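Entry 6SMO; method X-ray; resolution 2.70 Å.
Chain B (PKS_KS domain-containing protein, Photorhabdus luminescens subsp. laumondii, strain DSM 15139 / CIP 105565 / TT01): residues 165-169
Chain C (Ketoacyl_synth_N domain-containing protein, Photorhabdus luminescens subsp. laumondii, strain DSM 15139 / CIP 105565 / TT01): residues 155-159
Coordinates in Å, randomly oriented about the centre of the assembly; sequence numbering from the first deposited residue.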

# COMPACT_ATOMS: atom_id res chain seq x y z
N PHE B 165 7.13 5.70 -12.96
CA PHE B 165 6.98 4.33 -12.41
C PHE B 165 7.51 4.26 -10.97
O PHE B 165 7.21 3.27 -10.27
CB PHE B 165 7.66 3.30 -13.31
CG PHE B 165 6.95 3.07 -14.62
CD1 PHE B 165 7.17 3.90 -15.71
CD2 PHE B 165 6.06 2.02 -14.77
CE1 PHE B 165 6.52 3.69 -16.91
CE2 PHE B 165 5.40 1.81 -15.97
CZ PHE B 165 5.64 2.64 -17.04
N ASP B 166 8.27 5.28 -10.54
CA ASP B 166 8.78 5.41 -9.15
C ASP B 166 7.61 5.75 -8.22
O ASP B 166 7.05 6.86 -8.36
CB ASP B 166 9.90 6.45 -9.06
CG ASP B 166 10.48 6.65 -7.67
OD1 ASP B 166 10.20 5.82 -6.78
OD2 ASP B 166 11.22 7.64 -7.48
N PHE B 167 7.25 4.83 -7.32
CA PHE B 167 6.13 4.96 -6.35
C PHE B 167 6.50 5.96 -5.25
O PHE B 167 5.60 6.71 -4.81
CB PHE B 167 5.76 3.60 -5.75
CG PHE B 167 4.37 3.12 -6.06
CD1 PHE B 167 4.06 2.57 -7.30
CD2 PHE B 167 3.36 3.21 -5.11
CE1 PHE B 167 2.77 2.13 -7.57
CE2 PHE B 167 2.08 2.76 -5.39
CZ PHE B 167 1.79 2.23 -6.62
N SER B 168 7.76 5.97 -4.82
CA SER B 168 8.28 6.81 -3.71
C SER B 168 8.98 8.06 -4.26
O SER B 168 10.05 8.43 -3.72
CB SER B 168 9.20 6.01 -2.82
OG SER B 168 10.32 5.53 -3.55
N SER B 169 8.40 8.70 -5.28
CA SER B 169 8.87 10.00 -5.85
C SER B 169 8.62 11.11 -4.83
O SER B 169 9.53 11.94 -4.62
CB SER B 169 8.19 10.30 -7.16
OG SER B 169 8.55 9.36 -8.15
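Chain C, residues 155-159: FSTSD

Chain C meets this part of chain B as an irregular, largely extended segment, and no strand pairing joins the two backbones. Phe C155 still has strand geometry (phi/psi -115/141°), but Ser C156 departs from it at -124/19°. Thr C157 and Ser C158 then run on in an open conformation (-61/121° and -46/123°) before the backbone takes a positive phi of 80° at Asp C159. On chain B, Asp B166, Phe B167 and Ser B168 form a loop that leads into a helix, with Ser B168 at the N-cap position and Ser B169 already helical. The nearest CA pairs rise together in number, the CA of Phe B167 lying 5.8 Å from the CA of Ser C156 and the CA of Ser B168 5.1 Å from the CA of Thr C157. This shared direction is short-lived: at the next step chain C bends, so that Ser C158 can reach both Ser B168 and, back along chain B, Asp B166. The two stretches together bury 233 Å², while Phe B165, Ser B169, Phe C155 and Asp C159 contribute nothing to the contact.

The polar interactions converge on Ser C158, whose CA-to-CB bond points toward chain B. Its hydroxyl is the donor in a short hydrogen bond, with Ser C158 OG 2.6 Å from Asp B166 OD1. Although the CA-to-CB bond of Asp B166 points sideways, a chi1 of 180° (t) carries the end of its side chain nearer to chain C. A second hydrogen bond engages the backbone of the same serine: Ser C158 N donates to Ser B168 OG over 3.2 Å, and the angle of 170° at the hydrogen makes the bond nearly linear.

These two bonds are tied together by hydrogen bonds within chain B. Ser B168 OG, the acceptor for Ser C158 N, in turn donates to Asp B166 OD1 at 3.2 Å, so the hydroxyl links the peptide of one chain to the carboxylate of the other. The same carboxylate oxygen receives a weak bond from the backbone, with Ser B168 N 3.1 Å from Asp B166 OD1 and an angle of 131°. Farther from the contact, Ser B169 OG donates to Asp B166 O at 2.9 Å and adds a further tie to the loop.

The remaining contacts are van der Waals in character and centre on Phe B167. Its CB lies 3.4 Å from Ser C156 O and 3.5 Å from Ser C156 CB, the CA-to-CB bond of each residue pointing toward the other stretch. Ser C156 OG sits over one face of the phenylalanine ring, 3.8 Å from Phe B167 CD2, and is hydrogen-bonded elsewhere in the structure. Thr C157 turns its CA-to-CB bond away, yet both its backbone and its side chain lie near the serine hydroxyl: Ser B168 OG is 3.6 Å from Thr C157 CA and 3.9 Å from Thr C157 CG2.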

# COMPACT_ATOMS: atom_id res chain seq x y z
N PHE C 155 5.08 -2.04 1.05
CA PHE C 155 5.99 -0.90 0.79
C PHE C 155 6.30 -0.90 -0.70
O PHE C 155 6.45 -1.97 -1.26
CB PHE C 155 7.29 -1.08 1.57
CG PHE C 155 7.14 -0.98 3.06
CD1 PHE C 155 6.74 -2.06 3.81
CD2 PHE C 155 7.42 0.21 3.72
CE1 PHE C 155 6.61 -1.96 5.19
CE2 PHE C 155 7.29 0.31 5.09
CZ PHE C 155 6.88 -0.78 5.82
N SER C 156 6.36 0.29 -1.30
CA SER C 156 6.69 0.41 -2.74
C SER C 156 7.90 1.34 -2.90
O SER C 156 8.11 1.83 -4.00
CB SER C 156 5.51 0.92 -3.52
OG SER C 156 4.43 0.01 -3.42
N THR C 157 8.66 1.53 -1.82
CA THR C 157 9.88 2.38 -1.84
C THR C 157 10.87 1.77 -2.83
O THR C 157 11.26 0.60 -2.63
CB THR C 157 10.49 2.52 -0.45
OG1 THR C 157 9.44 2.69 0.51
CG2 THR C 157 11.45 3.69 -0.35
N SER C 158 11.26 2.53 -3.86
CA SER C 158 12.14 2.08 -4.97
C SER C 158 13.34 1.30 -4.42
O SER C 158 14.05 1.85 -3.56
CB SER C 158 12.58 3.23 -5.83
OG SER C 158 11.55 3.62 -6.72
N ASP C 159 13.51 0.05 -4.88
CA ASP C 159 14.70 -0.82 -4.65
C ASP C 159 14.63 -1.47 -3.25
O ASP C 159 14.80 -2.70 -3.19
CB ASP C 159 16.00 -0.05 -4.88
CG ASP C 159 16.12 0.54 -6.27
OD1 ASP C 159 15.95 -0.22 -7.25
OD2 ASP C 159 16.35 1.77 -6.38